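ABC transporter periplasmic-binding protein YtfQ (Mycobacterium smegmatis, PDB 6HB0) probably binds carbohydrate outside the membrane, most likely L-arabinofuranose, and hands it to an ABC transporter for uptake into the mycobacterial cell. Local coordinates at residues A[34-39]-A[105-110]; A[62-67]-A[79-84]. One frame throughout, in Å; residues are numbered along the deposited sequence.

Contact 1 of 2, residues A[34-39]-A[105-110]; sequences RTANTE and LTDRAV
T35 and D107 approach to 5.3 Å between their CA atoms where the loop leading into helix 38-48 passes the turn that follows strand 103-106. Both pieces lie at the C-terminal edge of the parallel sheet in one lobe of a periplasmic-binding-protein fold, the edge that in this family faces the interdomain cleft. The guanidinium of R34 leads away from D107, and its NH1 forms salt bridges with D243 and E129, both on the side of the second lobe, consistent with a position bordering the cleft. Beyond A36, N37 stands at the N-cap position of helix 38-48. D107 carries the contact. Its CB points toward the loop, and with CG anti to the carbonyl carbon and beside the backbone N (chi1 -48°) the carboxylate reaches the backbone of T35 and A36. OD1 takes the N-H of A36 N at 2.7 Å in a nearly straight bond, 170° at the hydrogen, although the donor stands well above the carboxylate plane. The same oxygen lies 3.6 Å from A36 CB and also packs on T35 CA. The second oxygen, OD2, accepts T106 OG1 at 3.1 Å, again from above the plane, and S82 OG binds it too, so both ends of the carboxylate are gripped and its rotation is restrained. The T35 and D107 side chains cross at about a right angle; the T35 methyl CG2, swung opposite the main-chain nitrogen, rests 3.6 Å from D107 OD2.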
loop_
_atom_site.group_PDB
_atom_site.type_symbol
_atom_site.label_atom_id
_atom_site.label_comp_id
_atom_site.label_asym_id
_atom_site.label_seq_id
_atom_site.Cartn_x
_atom_site.Cartn_y
_atom_site.Cartn_z
ATOM N N ARG A 34 -1.619 -4.246 -0.161
ATOM C CA ARG A 34 -1.756 -3.071 0.728
ATOM C C ARG A 34 -3.176 -3.133 1.268
ATOM O O ARG A 34 -4.058 -2.391 0.862
ATOM C CB ARG A 34 -1.484 -1.772 -0.053
ATOM C CG ARG A 34 -1.042 -0.569 0.770
ATOM C CD ARG A 34 0.316 -0.753 1.391
ATOM N NE ARG A 34 1.432 -0.100 0.691
ATOM C CZ ARG A 34 2.698 -0.482 0.859
ATOM N NH1 ARG A 34 3.679 0.148 0.255
ATOM N NH2 ARG A 34 2.991 -1.501 1.651
ATOM N N THR A 35 -3.385 -4.084 2.164
ATOM C CA THR A 35 -4.705 -4.482 2.628
ATOM C C THR A 35 -4.874 -4.077 4.093
ATOM O O THR A 35 -3.959 -4.264 4.927
ATOM C CB THR A 35 -4.870 -6.007 2.460
ATOM O OG1 THR A 35 -4.653 -6.342 1.079
ATOM C CG2 THR A 35 -6.262 -6.458 2.891
ATOM N N ALA A 36 -6.020 -3.475 4.403
ATOM C CA ALA A 36 -6.337 -3.185 5.784
ATOM C C ALA A 36 -6.445 -4.542 6.517
ATOM O O ALA A 36 -6.967 -5.526 5.999
ATOM C CB ALA A 36 -7.633 -2.414 5.896
ATOM N N ASN A 37 -5.877 -4.581 7.700
ATOM C CA ASN A 37 -5.747 -5.793 8.469
ATOM C C ASN A 37 -6.954 -5.839 9.407
ATOM O O ASN A 37 -7.622 -4.814 9.628
ATOM C CB ASN A 37 -4.458 -5.685 9.207
ATOM C CG ASN A 37 -4.480 -4.560 10.228
ATOM O OD1 ASN A 37 -5.129 -4.714 11.237
ATOM N ND2 ASN A 37 -3.812 -3.444 9.968
ATOM N N THR A 38 -7.234 -7.013 9.942
ATOM C CA THR A 38 -8.398 -7.222 10.797
ATOM C C THR A 38 -8.411 -6.432 12.111
ATOM O O THR A 38 -9.422 -5.878 12.458
ATOM C CB THR A 38 -8.463 -8.701 11.169
ATOM O OG1 THR A 38 -8.617 -9.435 9.960
ATOM C CG2 THR A 38 -9.634 -9.014 12.064
ATOM N N GLU A 39 -7.290 -6.397 12.813
ATOM C CA GLU A 39 -7.195 -5.633 14.072
ATOM C C GLU A 39 -7.565 -4.147 13.902
ATOM O O GLU A 39 -8.198 -3.572 14.783
ATOM C CB GLU A 39 -5.835 -5.837 14.800
ATOM C CG GLU A 39 -4.542 -5.278 14.146
ATOM C CD GLU A 39 -3.821 -6.288 13.199
ATOM O OE1 GLU A 39 -2.605 -6.099 12.902
ATOM O OE2 GLU A 39 -4.471 -7.298 12.766
ATOM N N LEU A 105 -16.295 -0.397 -0.935
ATOM C CA LEU A 105 -15.151 -1.272 -1.303
ATOM C C LEU A 105 -13.873 -0.846 -0.652
ATOM O O LEU A 105 -13.567 0.354 -0.618
ATOM C CB LEU A 105 -14.943 -1.213 -2.803
ATOM C CG LEU A 105 -16.142 -1.652 -3.620
ATOM C CD1 LEU A 105 -15.886 -1.516 -5.091
ATOM C CD2 LEU A 105 -16.542 -3.071 -3.267
ATOM N N THR A 106 -13.095 -1.817 -0.178
ATOM C CA THR A 106 -11.818 -1.511 0.398
ATOM C C THR A 106 -10.697 -2.286 -0.292
ATOM O O THR A 106 -10.868 -3.423 -0.781
ATOM C CB THR A 106 -11.774 -1.824 1.902
ATOM O OG1 THR A 106 -11.886 -3.227 2.091
ATOM C CG2 THR A 106 -12.918 -1.183 2.647
ATOM N N ASP A 107 -9.535 -1.663 -0.307
ATOM C CA ASP A 107 -8.245 -2.303 -0.668
ATOM C C ASP A 107 -8.045 -2.548 -2.183
ATOM O O ASP A 107 -6.987 -2.210 -2.718
ATOM C CB ASP A 107 -7.966 -3.618 0.113
ATOM C CG ASP A 107 -8.205 -3.497 1.649
ATOM O OD1 ASP A 107 -7.542 -2.621 2.326
ATOM O OD2 ASP A 107 -9.038 -4.321 2.183
ATOM N N ARG A 108 -9.003 -3.160 -2.871
ATOM C CA ARG A 108 -8.852 -3.442 -4.281
ATOM C C ARG A 108 -10.100 -2.940 -5.007
ATOM O O ARG A 108 -11.218 -3.132 -4.541
ATOM C CB ARG A 108 -8.677 -4.934 -4.495
ATOM C CG ARG A 108 -8.557 -5.335 -5.967
ATOM C CD ARG A 108 -8.861 -6.815 -6.189
ATOM N NE ARG A 108 -8.016 -7.648 -5.341
ATOM C CZ ARG A 108 -6.743 -7.924 -5.574
ATOM N NH1 ARG A 108 -6.082 -8.682 -4.721
ATOM N NH2 ARG A 108 -6.124 -7.454 -6.650
ATOM N N ALA A 109 -9.883 -2.248 -6.116
ATOM C CA ALA A 109 -10.939 -1.657 -6.929
ATOM C C ALA A 109 -11.614 -2.718 -7.769
ATOM O O ALA A 109 -11.011 -3.722 -8.059
ATOM C CB ALA A 109 -10.329 -0.636 -7.865
ATOM N N VAL A 110 -12.856 -2.507 -8.145
ATOM C CA VAL A 110 -13.524 -3.455 -9.029
ATOM C C VAL A 110 -13.759 -2.891 -10.412
ATOM O O VAL A 110 -13.787 -1.690 -10.598
ATOM C CB VAL A 110 -14.857 -3.970 -8.470
ATOM C CG1 VAL A 110 -14.602 -4.728 -7.173
ATOM C CG2 VAL A 110 -15.855 -2.834 -8.365
#

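Contact 2 of 2, residues A[62-67]-A[79-84]; sequences EKQISA and IAFSPV
Q64, on helix 61-73, reaches across to the end of strand 78-81 and the loop after it, joining the helix and the second strand of a beta-alpha-beta crossover in the Rossmann-like lobe of this periplasmic binding protein. Its CB heads toward the strand side; CG is anti to the backbone N (chi1 -158°), and the chain stays extended beyond it, carrying the amide to the backbone of S82 and V84. CD lies 4.0 Å from F81 CD2, meeting that ring obliquely. The F81 ring also packs on I68 of the same helix and meets W89. From CD the amide divides its work. OE1 accepts the N-H of V84 N at 3.0 Å, in the carbonyl plane and on a lone pair, and is pressed by the V84 methyl CG1, 3.1 Å away. NE2 bonds to S82 O and gives a second hydrogen bond to A25 O of strand 21-26. Three bonds thus satisfy a buried amide and fix its flip, while bracing the backbone on both flanks of P83. The bond from Q64 NE2 to S82 O is 2.8 Å long and bends to 151° at the hydrogen, the donor standing 54° out of the carbonyl plane.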
loop_
_atom_site.group_PDB
_atom_site.type_symbol
_atom_site.label_atom_id
_atom_site.label_comp_id
_atom_site.label_asym_id
_atom_site.label_seq_id
_atom_site.Cartn_x
_atom_site.Cartn_y
_atom_site.Cartn_z
ATOM N N GLU A 62 -16.627 -17.038 -4.500
ATOM C CA GLU A 62 -17.994 -17.531 -4.290
ATOM C C GLU A 62 -18.362 -17.438 -2.807
ATOM O O GLU A 62 -19.489 -17.128 -2.477
ATOM C CB GLU A 62 -18.206 -18.953 -4.871
ATOM C CG GLU A 62 -17.836 -19.086 -6.373
ATOM C CD GLU A 62 -18.970 -18.820 -7.372
ATOM O OE1 GLU A 62 -19.441 -19.796 -8.034
ATOM O OE2 GLU A 62 -19.362 -17.633 -7.548
ATOM N N LYS A 63 -17.387 -17.661 -1.934
ATOM C CA LYS A 63 -17.562 -17.510 -0.502
ATOM C C LYS A 63 -17.693 -16.030 -0.064
ATOM O O LYS A 63 -18.408 -15.722 0.854
ATOM C CB LYS A 63 -16.384 -18.184 0.184
ATOM C CG LYS A 63 -16.595 -18.383 1.679
ATOM C CD LYS A 63 -16.210 -19.784 2.171
ATOM C CE LYS A 63 -16.306 -19.884 3.695
ATOM N NZ LYS A 63 -15.325 -20.867 4.242
ATOM N N GLN A 64 -17.004 -15.096 -0.735
ATOM C CA GLN A 64 -17.268 -13.679 -0.496
ATOM C C GLN A 64 -18.671 -13.283 -0.933
ATOM O O GLN A 64 -19.370 -12.579 -0.240
ATOM C CB GLN A 64 -16.186 -12.862 -1.190
ATOM C CG GLN A 64 -16.009 -11.473 -0.641
ATOM C CD GLN A 64 -14.601 -10.967 -0.883
ATOM O OE1 GLN A 64 -14.077 -11.134 -1.996
ATOM N NE2 GLN A 64 -14.025 -10.275 0.109
ATOM N N ILE A 65 -19.106 -13.751 -2.096
ATOM C CA ILE A 65 -20.452 -13.525 -2.557
ATOM C C ILE A 65 -21.488 -14.100 -1.570
ATOM O O ILE A 65 -22.493 -13.429 -1.289
ATOM C CB ILE A 65 -20.656 -14.059 -3.987
ATOM C CG1 ILE A 65 -19.929 -13.154 -4.980
ATOM C CG2 ILE A 65 -22.138 -14.162 -4.367
ATOM C CD1 ILE A 65 -19.781 -13.739 -6.383
ATOM N N SER A 66 -21.236 -15.282 -1.014
ATOM C CA SER A 66 -22.122 -15.846 0.022
ATOM C C SER A 66 -22.149 -14.979 1.281
ATOM O O SER A 66 -23.202 -14.724 1.835
ATOM C CB SER A 66 -21.686 -17.266 0.418
ATOM O OG SER A 66 -21.809 -18.099 -0.724
ATOM N N ALA A 67 -20.984 -14.520 1.725
ATOM C CA ALA A 67 -20.952 -13.652 2.901
ATOM C C ALA A 67 -21.804 -12.385 2.650
ATOM O O ALA A 67 -22.596 -11.976 3.485
ATOM C CB ALA A 67 -19.517 -13.345 3.279
ATOM N N ILE A 79 -22.639 -2.667 3.970
ATOM C CA ILE A 79 -21.786 -3.790 3.663
ATOM C C ILE A 79 -20.485 -3.212 3.081
ATOM O O ILE A 79 -20.500 -2.313 2.225
ATOM C CB ILE A 79 -22.432 -4.733 2.635
ATOM C CG1 ILE A 79 -23.480 -5.602 3.327
ATOM C CG2 ILE A 79 -21.390 -5.659 1.996
ATOM C CD1 ILE A 79 -24.409 -6.297 2.330
ATOM N N ALA A 80 -19.366 -3.707 3.575
ATOM C CA ALA A 80 -18.102 -3.373 3.004
ATOM C C ALA A 80 -17.372 -4.668 2.759
ATOM O O ALA A 80 -17.548 -5.641 3.481
ATOM C CB ALA A 80 -17.313 -2.471 3.933
ATOM N N PHE A 81 -16.570 -4.673 1.707
ATOM C CA PHE A 81 -15.695 -5.800 1.496
ATOM C C PHE A 81 -14.475 -5.421 0.698
ATOM O O PHE A 81 -14.429 -4.392 0.049
ATOM C CB PHE A 81 -16.426 -6.967 0.835
ATOM C CG PHE A 81 -16.875 -6.719 -0.583
ATOM C CD1 PHE A 81 -18.005 -5.960 -0.845
ATOM C CD2 PHE A 81 -16.244 -7.372 -1.654
ATOM C CE1 PHE A 81 -18.456 -5.775 -2.118
ATOM C CE2 PHE A 81 -16.702 -7.189 -2.943
ATOM C CZ PHE A 81 -17.796 -6.365 -3.175
ATOM N N SER A 82 -13.492 -6.282 0.827
ATOM C CA SER A 82 -12.214 -6.210 0.175
ATOM C C SER A 82 -12.234 -7.287 -0.921
ATOM O O SER A 82 -12.057 -8.462 -0.619
ATOM C CB SER A 82 -11.187 -6.516 1.263
ATOM O OG SER A 82 -9.887 -6.535 0.803
ATOM N N PRO A 83 -12.494 -6.897 -2.173
ATOM C CA PRO A 83 -12.733 -7.867 -3.260
ATOM C C PRO A 83 -11.532 -8.774 -3.500
ATOM O O PRO A 83 -10.434 -8.293 -3.687
ATOM C CB PRO A 83 -12.956 -6.990 -4.500
ATOM C CG PRO A 83 -13.303 -5.632 -3.978
ATOM C CD PRO A 83 -12.672 -5.505 -2.619
ATOM N N VAL A 84 -11.735 -10.081 -3.488
ATOM C CA VAL A 84 -10.654 -11.004 -3.738
ATOM C C VAL A 84 -10.208 -10.874 -5.194
ATOM O O VAL A 84 -9.056 -11.077 -5.486
ATOM C CB VAL A 84 -11.043 -12.454 -3.382
ATOM C CG1 VAL A 84 -12.370 -12.875 -3.968
ATOM C CG2 VAL A 84 -10.006 -13.423 -3.889
#

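How the contacts relate
After strand 21-26 and a gap at the unmodelled residues 29-31, the chain runs through 34-36 into helix 38-48, and adds strand 51-56 before helix 61-73. Contact 2 closes the short loop from that helix to the end of strand 78-81. The chain then passes helix 90-98 and strand 103-106, and contact 1 closes the much longer loop back to 34-39, so contact 2 lies wholly within its span. Strands 78-81 and 103-106 are neighbours in the same parallel sheet, and the contacts meet there: T106 N is 2.9 Å from F81 O, beside the D107-S82 bond. Together they tie helix 61-73, two strand ends and the loop before helix 38-48.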